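Local atomic coordinates of Vv2_1132 (PDB entry 5Y9S), a protein that probably acts as a LysR-type transcriptional regulator, pairing a helix-turn-helix DNA-binding domain with a regulatory domain of periplasmic-binding-protein type, and assembles as a tetramer. Residues D[126-131]-D[295-300]; D[177-182]-D[278-283]; D[201-206]-D[244-249]. All coordinates share one frame; numbering follows the deposited sequence.

Contact 1. Residues D[126-131]-D[295-300]; sequences SHLNLS and DQFWQE
L130 and F297 make the closest apolar contact between 126-131 and 295-300. The methyl CD2 of L130 sits 3.6 Å from F297 CE2 and 3.7 Å from F297 CD2, so it meets one side of the ring obliquely, neither square over a face nor in the ring plane. F297 leaves the helix with CG anti to its backbone N (chi1 -166°), which starts the ring off beside its own carbonyl carbon. A second leucine, L128, comes in at the edge of the same ring, near its plane; its CD1 is 4.3 Å from F297 CB, a looser approach than that of L130.

These apolar groups join the helix 292-300 to the edge of the central sheet in the substrate-binding-like domain of LysR regulators, which has the fold of periplasmic binding proteins. V101 touches both leucines and I103 touches F297, while L153 and F155 carry the packing round the ring onto the next strand. Across the subunit interface, L130 and S131 pair in parallel with a strand of a second subunit, and L130 packs on F230 of that subunit.

The polar part lies at the exposed end. H127 NE2 points at Q296 OE1 with an N-H...O angle of 157°, which fits a hydrogen bond, but the modelled 2.4 Å from H127 NE2 to Q296 OE1 is too short to be trusted as a length. The Q296 chain is extended beyond CG, and its amide meets the imidazole at the ring edge, the two planes 67° apart. L128 packs against both: its CG lies 3.8 Å above one face of the H127 ring, toward the rim, and its CD2 comes to 3.5 Å from Q296 OE1.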
ATOM      1  N   SER D 126       9.491 -31.260 -33.016  1.00 56.23           N
ATOM      2  CA  SER D 126       8.072 -31.517 -32.796  1.00 58.06           C
ATOM      3  C   SER D 126       7.800 -32.078 -31.409  1.00 53.43           C
ATOM      4  O   SER D 126       6.751 -31.799 -30.818  1.00 52.30           O
ATOM      5  CB  SER D 126       7.554 -32.476 -33.873  1.00 65.64           C
ATOM      6  OG  SER D 126       6.534 -33.328 -33.376  1.00 67.99           O
ATOM      7  N   HIS D 127       8.741 -32.854 -30.867  1.00 53.94           N
ATOM      8  CA  HIS D 127       8.562 -33.539 -29.590  1.00 51.39           C
ATOM      9  C   HIS D 127       8.795 -32.638 -28.379  1.00 53.95           C
ATOM     10  O   HIS D 127       8.510 -33.062 -27.253  1.00 62.66           O
ATOM     11  CB  HIS D 127       9.502 -34.747 -29.523  1.00 45.20           C
ATOM     12  CG  HIS D 127      10.944 -34.376 -29.382  1.00 46.83           C
ATOM     13  ND1 HIS D 127      11.669 -33.799 -30.405  1.00 50.45           N
ATOM     14  CD2 HIS D 127      11.790 -34.471 -28.329  1.00 48.44           C
ATOM     15  CE1 HIS D 127      12.903 -33.568 -29.993  1.00 48.89           C
ATOM     16  NE2 HIS D 127      13.003 -33.966 -28.737  1.00 49.97           N
ATOM     17  N   LEU D 128       9.308 -31.425 -28.572  1.00 44.64           N
ATOM     18  CA  LEU D 128       9.495 -30.481 -27.482  1.00 39.00           C
ATOM     19  C   LEU D 128       8.256 -29.613 -27.325  1.00 45.11           C
ATOM     20  O   LEU D 128       7.415 -29.521 -28.221  1.00 58.11           O
ATOM     21  CB  LEU D 128      10.713 -29.594 -27.731  1.00 35.68           C
ATOM     22  CG  LEU D 128      12.024 -30.329 -27.974  1.00 43.94           C
ATOM     23  CD1 LEU D 128      13.088 -29.350 -28.414  1.00 42.22           C
ATOM     24  CD2 LEU D 128      12.454 -31.073 -26.711  1.00 51.80           C
ATOM     25  N   ASN D 129       8.145 -28.979 -26.164  1.00 30.07           N
ATOM     26  CA  ASN D 129       7.086 -28.014 -25.904  1.00 35.62           C
ATOM     27  C   ASN D 129       7.734 -26.641 -25.740  1.00 41.97           C
ATOM     28  O   ASN D 129       8.505 -26.421 -24.799  1.00 42.87           O
ATOM     29  CB  ASN D 129       6.280 -28.410 -24.666  1.00 30.77           C
ATOM     30  CG  ASN D 129       5.208 -27.398 -24.331  1.00 47.38           C
ATOM     31  OD1 ASN D 129       4.686 -26.714 -25.217  1.00 52.55           O
ATOM     32  ND2 ASN D 129       4.878 -27.284 -23.046  1.00 52.43           N
ATOM     33  N   LEU D 130       7.424 -25.722 -26.648  1.00 42.67           N
ATOM     34  CA  LEU D 130       8.082 -24.420 -26.702  1.00 39.52           C
ATOM     35  C   LEU D 130       7.228 -23.365 -26.009  1.00 31.51           C
ATOM     36  O   LEU D 130       6.053 -23.189 -26.345  1.00 35.85           O
ATOM     37  CB  LEU D 130       8.350 -24.025 -28.155  1.00 33.20           C
ATOM     38  CG  LEU D 130       9.104 -25.132 -28.876  1.00 35.19           C
ATOM     39  CD1 LEU D 130       9.137 -24.889 -30.373  1.00 38.44           C
ATOM     40  CD2 LEU D 130      10.509 -25.232 -28.335  1.00 37.17           C
ATOM     41  N   SER D 131       7.814 -22.676 -25.043  1.00 25.32           N
ATOM     42  CA  SER D 131       7.135 -21.613 -24.311  1.00 21.17           C
ATOM     43  C   SER D 131       7.895 -20.310 -24.538  1.00 23.77           C
ATOM     44  O   SER D 131       9.012 -20.142 -24.040  1.00 28.09           O
ATOM     45  CB  SER D 131       7.040 -21.943 -22.822  1.00 19.26           C
ATOM     46  OG  SER D 131       6.466 -20.856 -22.099  1.00 31.73           O
ATOM     47  N   ASP D 295      19.333 -28.724 -25.060  1.00 53.83           N
ATOM     48  CA  ASP D 295      20.393 -29.111 -25.988  1.00 55.93           C
ATOM     49  C   ASP D 295      19.820 -29.510 -27.343  1.00 53.60           C
ATOM     50  O   ASP D 295      20.292 -29.044 -28.386  1.00 56.47           O
ATOM     51  CB  ASP D 295      21.234 -30.238 -25.393  1.00 62.61           C
ATOM     52  CG  ASP D 295      22.518 -29.726 -24.763  1.00 68.69           C
ATOM     53  OD1 ASP D 295      23.319 -29.084 -25.491  1.00 66.32           O
ATOM     54  OD2 ASP D 295      22.709 -29.945 -23.542  1.00 67.57           O
ATOM     55  N   GLN D 296      18.782 -30.351 -27.354  1.00 50.81           N
ATOM     56  CA  GLN D 296      18.197 -30.735 -28.636  1.00 48.22           C
ATOM     57  C   GLN D 296      17.799 -29.504 -29.436  1.00 50.73           C
ATOM     58  O   GLN D 296      18.018 -29.444 -30.651  1.00 52.49           O
ATOM     59  CB  GLN D 296      16.989 -31.646 -28.429  1.00 45.06           C
ATOM     60  CG  GLN D 296      17.320 -33.059 -27.996  1.00 51.08           C
ATOM     61  CD  GLN D 296      16.071 -33.856 -27.662  1.00 56.44           C
ATOM     62  OE1 GLN D 296      14.979 -33.301 -27.568  1.00 59.73           O
ATOM     63  NE2 GLN D 296      16.228 -35.161 -27.482  1.00 60.65           N
ATOM     64  N   PHE D 297      17.240 -28.496 -28.759  1.00 47.84           N
ATOM     65  CA  PHE D 297      16.908 -27.243 -29.428  1.00 47.14           C
ATOM     66  C   PHE D 297      18.161 -26.528 -29.910  1.00 46.89           C
ATOM     67  O   PHE D 297      18.241 -26.102 -31.069  1.00 46.47           O
ATOM     68  CB  PHE D 297      16.120 -26.336 -28.487  1.00 49.78           C
ATOM     69  CG  PHE D 297      15.447 -25.187 -29.185  1.00 54.97           C
ATOM     70  CD1 PHE D 297      16.177 -24.086 -29.599  1.00 59.10           C
ATOM     71  CD2 PHE D 297      14.084 -25.215 -29.438  1.00 57.15           C
ATOM     72  CE1 PHE D 297      15.561 -23.033 -30.243  1.00 59.27           C
ATOM     73  CE2 PHE D 297      13.464 -24.163 -30.081  1.00 55.16           C
ATOM     74  CZ  PHE D 297      14.207 -23.075 -30.486  1.00 56.25           C
ATOM     75  N   TRP D 298      19.143 -26.368 -29.020  1.00 48.29           N
ATOM     76  CA  TRP D 298      20.342 -25.606 -29.360  1.00 48.23           C
ATOM     77  C   TRP D 298      21.113 -26.263 -30.500  1.00 52.55           C
ATOM     78  O   TRP D 298      21.525 -25.587 -31.451  1.00 48.08           O
ATOM     79  CB  TRP D 298      21.218 -25.454 -28.118  1.00 39.57           C
ATOM     80  CG  TRP D 298      22.473 -24.704 -28.341  1.00 36.49           C
ATOM     81  CD1 TRP D 298      23.631 -25.185 -28.880  1.00 36.05           C
ATOM     82  CD2 TRP D 298      22.720 -23.328 -28.024  1.00 39.39           C
ATOM     83  NE1 TRP D 298      24.582 -24.195 -28.918  1.00 40.06           N
ATOM     84  CE2 TRP D 298      24.048 -23.043 -28.401  1.00 44.86           C
ATOM     85  CE3 TRP D 298      21.948 -22.310 -27.455  1.00 37.51           C
ATOM     86  CZ2 TRP D 298      24.622 -21.778 -28.229  1.00 51.41           C
ATOM     87  CZ3 TRP D 298      22.519 -21.053 -27.282  1.00 43.62           C
ATOM     88  CH2 TRP D 298      23.842 -20.799 -27.673  1.00 45.27           C
ATOM     89  N   GLN D 299      21.298 -27.585 -30.436  1.00 49.25           N
ATOM     90  CA  GLN D 299      22.045 -28.284 -31.477  1.00 55.16           C
ATOM     91  C   GLN D 299      21.359 -28.200 -32.830  1.00 62.88           C
ATOM     92  O   GLN D 299      21.995 -28.471 -33.853  1.00 64.90           O
ATOM     93  CB  GLN D 299      22.259 -29.750 -31.086  1.00 59.21           C
ATOM     94  CG  GLN D 299      23.657 -30.048 -30.546  1.00 69.33           C
ATOM     95  CD  GLN D 299      23.792 -29.807 -29.042  1.00 79.48           C
ATOM     96  OE1 GLN D 299      22.802 -29.651 -28.331  1.00 85.26           O
ATOM     97  NE2 GLN D 299      25.027 -29.776 -28.558  1.00 82.10           N
ATOM     98  N   GLU D 300      20.086 -27.823 -32.868  1.00 65.55           N
ATOM     99  CA  GLU D 300      19.399 -27.731 -34.146  1.00 70.47           C
ATOM    100  C   GLU D 300      19.605 -26.376 -34.833  1.00 68.31           C
ATOM    101  O   GLU D 300      19.588 -26.310 -36.070  1.00 74.82           O
ATOM    102  CB  GLU D 300      17.908 -28.034 -33.946  1.00 64.50           C
ATOM    103  CG  GLU D 300      17.276 -28.825 -35.092  1.00 63.12           C
ATOM    104  CD  GLU D 300      17.235 -28.028 -36.373  1.00 67.83           C
ATOM    105  OE1 GLU D 300      16.802 -26.857 -36.325  1.00 73.13           O
ATOM    106  OE2 GLU D 300      17.639 -28.561 -37.423  1.00 72.50           O
TER

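Contact 2. Residues D[177-182]-D[278-283]; sequences IHSEKV and PIDILC
A classic beta bulge, in which I177 and H178 both face I281, marks the antiparallel pairing of 177-182 with 278-283. These are parts of two long strands of the regulatory domain, consistent with the hinge that joins the two subdomains in LysR-type and periplasmic binding proteins. I177 has helix-like backbone angles (psi -42°), and I281 O receives two N-H groups: I177 N at 2.7 Å and, weakly, H178 N at 3.4 Å. Regular pairing follows. I281 N returns a 2.8 Å bond to H178 O. E180 N then donates to I279 O at 3.0 Å. In return, I279 N donates to E180 O at 2.9 Å.

Apolar contacts close both ends. I177 CG1 rests 3.6 Å from C283 CB, and at the far end V182 CG2 touches I279 CD1 while V215 and F210 of the helix 210-220 cover that side. E180 has CG between its backbone N and carbonyl carbon (chi1 64°), where it lies alongside I279 CG2 at 3.8 Å, the two side chains pointing the same way. The extended remainder carries OE1 to I281 CD1 and to a hydrogen bond with H254 ND1.

S179 OG donates to D280 OD1 across 3.0 Å, approaching from 40° out of the carboxylate plane. This bond is on one face of the sheet and the packing of E180 with I279 and I281 on the other, where E180 OE1 has its polar partner in H254 ND1, so the carboxylate can lie beside an isoleucine methyl without losing that partner.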
ATOM      1  N   ILE D 177      22.445 -16.730 -34.697  1.00 33.40           N
ATOM      2  CA  ILE D 177      21.317 -17.368 -35.367  1.00 38.81           C
ATOM      3  C   ILE D 177      21.269 -16.957 -36.826  1.00 41.50           C
ATOM      4  O   ILE D 177      21.046 -17.785 -37.715  1.00 47.78           O
ATOM      5  CB  ILE D 177      20.000 -17.007 -34.659  1.00 37.99           C
ATOM      6  CG1 ILE D 177      19.940 -17.647 -33.282  1.00 26.03           C
ATOM      7  CG2 ILE D 177      18.815 -17.421 -35.521  1.00 51.60           C
ATOM      8  CD1 ILE D 177      20.273 -19.100 -33.307  1.00 35.23           C
ATOM      9  N   HIS D 178      21.497 -15.675 -37.087  1.00 38.12           N
ATOM     10  CA  HIS D 178      21.199 -15.079 -38.375  1.00 36.54           C
ATOM     11  C   HIS D 178      21.980 -13.786 -38.500  1.00 30.06           C
ATOM     12  O   HIS D 178      22.055 -13.008 -37.545  1.00 27.50           O
ATOM     13  CB  HIS D 178      19.702 -14.801 -38.508  1.00 48.57           C
ATOM     14  CG  HIS D 178      19.186 -14.934 -39.898  1.00 62.59           C
ATOM     15  ND1 HIS D 178      17.849 -14.828 -40.203  1.00 67.98           N
ATOM     16  CD2 HIS D 178      19.826 -15.167 -41.068  1.00 69.72           C
ATOM     17  CE1 HIS D 178      17.683 -14.987 -41.504  1.00 72.89           C
ATOM     18  NE2 HIS D 178      18.867 -15.192 -42.053  1.00 72.08           N
ATOM     19  N   SER D 179      22.578 -13.585 -39.670  1.00 34.49           N
ATOM     20  CA  SER D 179      23.182 -12.321 -40.062  1.00 36.92           C
ATOM     21  C   SER D 179      22.453 -11.825 -41.301  1.00 37.46           C
ATOM     22  O   SER D 179      22.173 -12.608 -42.217  1.00 44.69           O
ATOM     23  CB  SER D 179      24.683 -12.471 -40.337  1.00 42.78           C
ATOM     24  OG  SER D 179      25.445 -12.346 -39.148  1.00 48.36           O
ATOM     25  N   GLU D 180      22.128 -10.540 -41.321  1.00 28.89           N
ATOM     26  CA  GLU D 180      21.312  -9.975 -42.386  1.00 27.18           C
ATOM     27  C   GLU D 180      21.506  -8.468 -42.366  1.00 22.69           C
ATOM     28  O   GLU D 180      22.350  -7.943 -41.633  1.00 27.16           O
ATOM     29  CB  GLU D 180      19.834 -10.342 -42.208  1.00 28.71           C
ATOM     30  CG  GLU D 180      19.221  -9.749 -40.946  1.00 31.98           C
ATOM     31  CD  GLU D 180      17.732 -10.059 -40.797  1.00 38.69           C
ATOM     32  OE1 GLU D 180      17.200  -9.959 -39.663  1.00 37.16           O
ATOM     33  OE2 GLU D 180      17.093 -10.412 -41.811  1.00 42.38           O
ATOM     34  N   LYS D 181      20.714  -7.767 -43.166  1.00 22.54           N
ATOM     35  CA  LYS D 181      20.774  -6.319 -43.228  1.00 22.36           C
ATOM     36  C   LYS D 181      19.426  -5.728 -42.836  1.00 28.53           C
ATOM     37  O   LYS D 181      18.374  -6.379 -42.938  1.00 23.62           O
ATOM     38  CB  LYS D 181      21.181  -5.837 -44.630  1.00 26.56           C
ATOM     39  CG  LYS D 181      22.407  -6.556 -45.248  1.00 27.77           C
ATOM     40  CD  LYS D 181      23.730  -5.879 -44.861  1.00 28.67           C
ATOM     41  CE  LYS D 181      24.828  -6.099 -45.908  1.00 35.06           C
ATOM     42  NZ  LYS D 181      25.259  -4.810 -46.534  1.00 46.29           N
ATOM     43  N   VAL D 182      19.474  -4.497 -42.355  1.00 21.34           N
ATOM     44  CA  VAL D 182      18.290  -3.682 -42.156  1.00 20.92           C
ATOM     45  C   VAL D 182      18.161  -2.782 -43.378  1.00 21.54           C
ATOM     46  O   VAL D 182      19.038  -1.955 -43.639  1.00 21.81           O
ATOM     47  CB  VAL D 182      18.384  -2.866 -40.860  1.00 25.05           C
ATOM     48  CG1 VAL D 182      17.284  -1.831 -40.827  1.00 19.86           C
ATOM     49  CG2 VAL D 182      18.321  -3.796 -39.636  1.00 26.25           C
ATOM     50  N   PRO D 278      24.094  -3.701 -41.434  1.00 35.34           N
ATOM     51  CA  PRO D 278      24.243  -5.102 -41.020  1.00 37.67           C
ATOM     52  C   PRO D 278      23.831  -5.305 -39.573  1.00 33.32           C
ATOM     53  O   PRO D 278      24.012  -4.427 -38.727  1.00 23.75           O
ATOM     54  CB  PRO D 278      25.742  -5.361 -41.189  1.00 41.63           C
ATOM     55  CG  PRO D 278      26.372  -4.046 -40.891  1.00 35.90           C
ATOM     56  CD  PRO D 278      25.400  -3.011 -41.480  1.00 39.43           C
ATOM     57  N   ILE D 279      23.326  -6.502 -39.286  1.00 28.61           N
ATOM     58  CA  ILE D 279      22.763  -6.799 -37.979  1.00 28.37           C
ATOM     59  C   ILE D 279      22.826  -8.304 -37.756  1.00 28.60           C
ATOM     60  O   ILE D 279      22.692  -9.093 -38.697  1.00 29.46           O
ATOM     61  CB  ILE D 279      21.324  -6.238 -37.881  1.00 33.32           C
ATOM     62  CG1 ILE D 279      21.071  -5.661 -36.515  1.00 44.49           C
ATOM     63  CG2 ILE D 279      20.262  -7.271 -38.238  1.00 33.42           C
ATOM     64  CD1 ILE D 279      19.853  -4.826 -36.541  1.00 58.20           C
ATOM     65  N   ASP D 280      23.060  -8.698 -36.506  1.00 30.90           N
ATOM     66  CA  ASP D 280      23.165 -10.103 -36.128  1.00 33.29           C
ATOM     67  C   ASP D 280      22.104 -10.419 -35.089  1.00 28.18           C
ATOM     68  O   ASP D 280      21.793  -9.585 -34.235  1.00 31.71           O
ATOM     69  CB  ASP D 280      24.552 -10.463 -35.543  1.00 39.57           C
ATOM     70  CG  ASP D 280      25.705  -9.807 -36.283  1.00 42.44           C
ATOM     71  OD1 ASP D 280      25.740  -9.871 -37.529  1.00 53.26           O
ATOM     72  OD2 ASP D 280      26.593  -9.248 -35.607  1.00 43.34           O
ATOM     73  N   ILE D 281      21.555 -11.625 -35.158  1.00 29.16           N
ATOM     74  CA  ILE D 281      20.582 -12.093 -34.182  1.00 27.96           C
ATOM     75  C   ILE D 281      21.216 -13.244 -33.423  1.00 34.06           C
ATOM     76  O   ILE D 281      21.595 -14.264 -34.017  1.00 23.68           O
ATOM     77  CB  ILE D 281      19.267 -12.517 -34.839  1.00 31.29           C
ATOM     78  CG1 ILE D 281      18.512 -11.281 -35.332  1.00 43.70           C
ATOM     79  CG2 ILE D 281      18.431 -13.282 -33.832  1.00 22.79           C
ATOM     80  CD1 ILE D 281      17.526 -11.569 -36.430  1.00 47.48           C
ATOM     81  N   LEU D 282      21.322 -13.082 -32.110  1.00 29.74           N
ATOM     82  CA  LEU D 282      22.065 -13.998 -31.264  1.00 32.20           C
ATOM     83  C   LEU D 282      21.106 -14.842 -30.448  1.00 33.56           C
ATOM     84  O   LEU D 282      19.994 -14.413 -30.130  1.00 35.90           O
ATOM     85  CB  LEU D 282      23.007 -13.232 -30.330  1.00 24.06           C
ATOM     86  CG  LEU D 282      23.899 -12.289 -31.134  1.00 30.20           C
ATOM     87  CD1 LEU D 282      24.766 -11.420 -30.250  1.00 36.12           C
ATOM     88  CD2 LEU D 282      24.735 -13.120 -32.089  1.00 31.60           C
ATOM     89  N   CYS D 283      21.541 -16.057 -30.130  1.00 31.50           N
ATOM     90  CA  CYS D 283      20.880 -16.878 -29.130  1.00 29.98           C
ATOM     91  C   CYS D 283      21.864 -17.137 -27.998  1.00 34.02           C
ATOM     92  O   CYS D 283      22.978 -17.615 -28.239  1.00 43.58           O
ATOM     93  CB  CYS D 283      20.374 -18.188 -29.725  1.00 29.85           C
ATOM     94  SG  CYS D 283      19.447 -19.151 -28.509  1.00 41.24           S
TER

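Contact 3. Residues D[201-206]-D[244-249]; sequences PYLSYS and GGAGVA
L203 N donates to V248 O over 2.9 Å in an almost perfectly straight bond (178° at the hydrogen). The same V248 gives its own N-H to P201 O, also at 2.9 Å, so one residue is held by the two that flank its partner Y202, as parallel pairing requires. Y202 adds a carbon contact at this point, its ring edge bringing CD1 to 3.6 Å from V248 O.

P201 O is closely packed besides being bonded. G247, having no side chain and a phi of 146°, lets its CA approach P201 O to 3.3 Å. V248 CG1, placed between its backbone N and carbonyl carbon (chi1 56°), reaches P201 O at the same 3.3 Å.

The two methyls of L203 meet different residues: CD2 touches A246 CB at 3.9 Å, and CD1 touches A249 CB at 3.9 Å and also lies against G247 O. L238, M241 and A242 of the helix 235-243 pack on L203 too. That helix ends in a Schellman motif with G245 at positive phi, from which the chain turns through A246 into the strand. Strand 199-205 lies between 225-232 and 248-252, parallel to both, and helix 235-243 links those two: a beta-alpha-beta crossover, as in Rossmann-like lobes of periplasmic-binding-protein folds.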
ATOM      1  N   PRO D 201       8.471  10.918 -46.376  1.00 33.71           N
ATOM      2  CA  PRO D 201       7.890  10.500 -45.100  1.00 29.30           C
ATOM      3  C   PRO D 201       8.633   9.284 -44.571  1.00 36.18           C
ATOM      4  O   PRO D 201       8.948   8.350 -45.315  1.00 35.20           O
ATOM      5  CB  PRO D 201       6.435  10.169 -45.454  1.00 39.50           C
ATOM      6  CG  PRO D 201       6.220  10.713 -46.843  1.00 40.38           C
ATOM      7  CD  PRO D 201       7.555  10.691 -47.502  1.00 40.32           C
ATOM      8  N   TYR D 202       8.922   9.308 -43.274  1.00 33.56           N
ATOM      9  CA  TYR D 202       9.820   8.348 -42.651  1.00 31.08           C
ATOM     10  C   TYR D 202       9.068   7.625 -41.547  1.00 27.12           C
ATOM     11  O   TYR D 202       8.531   8.272 -40.642  1.00 29.56           O
ATOM     12  CB  TYR D 202      11.058   9.063 -42.106  1.00 29.48           C
ATOM     13  CG  TYR D 202      11.965   8.203 -41.255  1.00 33.97           C
ATOM     14  CD1 TYR D 202      12.262   6.888 -41.609  1.00 37.61           C
ATOM     15  CD2 TYR D 202      12.541   8.714 -40.106  1.00 33.64           C
ATOM     16  CE1 TYR D 202      13.100   6.101 -40.826  1.00 30.02           C
ATOM     17  CE2 TYR D 202      13.390   7.941 -39.322  1.00 32.25           C
ATOM     18  CZ  TYR D 202      13.657   6.638 -39.685  1.00 34.47           C
ATOM     19  OH  TYR D 202      14.489   5.881 -38.892  1.00 50.48           O
ATOM     20  N   LEU D 203       9.018   6.289 -41.632  1.00 28.80           N
ATOM     21  CA  LEU D 203       8.375   5.441 -40.624  1.00 27.94           C
ATOM     22  C   LEU D 203       9.474   4.845 -39.745  1.00 25.96           C
ATOM     23  O   LEU D 203      10.215   3.965 -40.188  1.00 22.34           O
ATOM     24  CB  LEU D 203       7.542   4.338 -41.277  1.00 21.66           C
ATOM     25  CG  LEU D 203       6.717   4.689 -42.518  1.00 27.94           C
ATOM     26  CD1 LEU D 203       6.497   3.446 -43.400  1.00 31.11           C
ATOM     27  CD2 LEU D 203       5.387   5.290 -42.113  1.00 20.60           C
ATOM     28  N   SER D 204       9.567   5.313 -38.504  1.00 26.61           N
ATOM     29  CA  SER D 204      10.769   5.164 -37.694  1.00 25.95           C
ATOM     30  C   SER D 204      10.513   4.333 -36.439  1.00 23.93           C
ATOM     31  O   SER D 204       9.370   4.082 -36.037  1.00 29.65           O
ATOM     32  CB  SER D 204      11.300   6.533 -37.275  1.00 18.36           C
ATOM     33  OG  SER D 204      10.428   7.104 -36.318  1.00 29.90           O
ATOM     34  N   TYR D 205      11.609   3.933 -35.795  1.00 20.47           N
ATOM     35  CA  TYR D 205      11.533   3.205 -34.537  1.00 22.27           C
ATOM     36  C   TYR D 205      11.588   4.171 -33.362  1.00 15.45           C
ATOM     37  O   TYR D 205      12.188   5.244 -33.441  1.00 20.38           O
ATOM     38  CB  TYR D 205      12.674   2.212 -34.416  1.00 22.94           C
ATOM     39  CG  TYR D 205      12.612   1.036 -35.363  1.00 27.10           C
ATOM     40  CD1 TYR D 205      11.953  -0.122 -35.004  1.00 16.14           C
ATOM     41  CD2 TYR D 205      13.282   1.063 -36.590  1.00 23.69           C
ATOM     42  CE1 TYR D 205      11.916  -1.224 -35.841  1.00 16.59           C
ATOM     43  CE2 TYR D 205      13.253  -0.020 -37.433  1.00 17.47           C
ATOM     44  CZ  TYR D 205      12.571  -1.163 -37.054  1.00 27.35           C
ATOM     45  OH  TYR D 205      12.535  -2.248 -37.892  1.00 26.47           O
ATOM     46  N   SER D 206      10.934   3.789 -32.274  1.00 23.83           N
ATOM     47  CA  SER D 206      11.049   4.536 -31.026  1.00 14.99           C
ATOM     48  C   SER D 206      12.500   4.579 -30.564  1.00 30.67           C
ATOM     49  O   SER D 206      13.283   3.656 -30.805  1.00 15.03           O
ATOM     50  CB  SER D 206      10.177   3.895 -29.955  1.00 19.89           C
ATOM     51  OG  SER D 206       8.882   3.663 -30.488  1.00 32.38           O
ATOM     52  N   GLY D 244       1.076   0.240 -47.240  1.00 31.90           N
ATOM     53  CA  GLY D 244       0.088   1.239 -47.568  1.00 30.27           C
ATOM     54  C   GLY D 244       0.655   2.537 -48.086  1.00 25.47           C
ATOM     55  O   GLY D 244      -0.099   3.497 -48.253  1.00 30.32           O
ATOM     56  N   GLY D 245       1.954   2.601 -48.353  1.00 25.36           N
ATOM     57  CA  GLY D 245       2.521   3.787 -48.967  1.00 25.79           C
ATOM     58  C   GLY D 245       2.673   4.986 -48.059  1.00 37.50           C
ATOM     59  O   GLY D 245       2.812   6.104 -48.560  1.00 40.15           O
ATOM     60  N   ALA D 246       2.664   4.796 -46.735  1.00 24.18           N
ATOM     61  CA  ALA D 246       2.790   5.925 -45.831  1.00 23.63           C
ATOM     62  C   ALA D 246       4.206   6.488 -45.768  1.00 23.63           C
ATOM     63  O   ALA D 246       4.416   7.530 -45.136  1.00 29.25           O
ATOM     64  CB  ALA D 246       2.318   5.510 -44.443  1.00 25.28           C
ATOM     65  N   GLY D 247       5.172   5.866 -46.421  1.00 25.92           N
ATOM     66  CA  GLY D 247       6.530   6.357 -46.383  1.00 26.59           C
ATOM     67  C   GLY D 247       7.510   5.203 -46.415  1.00 33.28           C
ATOM     68  O   GLY D 247       7.140   4.052 -46.632  1.00 26.40           O
ATOM     69  N   VAL D 248       8.774   5.544 -46.173  1.00 23.04           N
ATOM     70  CA  VAL D 248       9.876   4.596 -46.231  1.00 22.93           C
ATOM     71  C   VAL D 248      10.230   4.162 -44.812  1.00 25.97           C
ATOM     72  O   VAL D 248      10.264   4.980 -43.881  1.00 21.37           O
ATOM     73  CB  VAL D 248      11.081   5.222 -46.967  1.00 27.46           C
ATOM     74  CG1 VAL D 248      11.485   6.510 -46.307  1.00 23.17           C
ATOM     75  CG2 VAL D 248      12.256   4.259 -47.036  1.00 23.43           C
ATOM     76  N   ALA D 249      10.443   2.861 -44.638  1.00 21.70           N
ATOM     77  CA  ALA D 249      10.851   2.260 -43.374  1.00 23.32           C
ATOM     78  C   ALA D 249      12.143   1.478 -43.571  1.00 30.36           C
ATOM     79  O   ALA D 249      12.346   0.849 -44.619  1.00 21.63           O
ATOM     80  CB  ALA D 249       9.759   1.326 -42.835  1.00 20.49           C
TER

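How the contacts relate
Following the chain from the N terminus, 126-131 opens the loop that contact 1 closes last, at 295-300. Inside it, 177-182 opens the loop of contact 2, closed at 278-283, and within that 201-206 and 244-249 close contact 3; the three are nested, and none cross. Strand 277-286 is followed in the chain by helix 292-300, and contacts 1 and 2 touch where W298 CH2 lies 3.3 Å from C283 O. Contact 3 lies about 6 Å from contact 2 at the nearest atoms, and strands 172-186 and 248-252 are sheet neighbours. Contact 2 therefore links the portion of the sheet around contact 1 with that around contact 3, whose centres are about 37 Å apart.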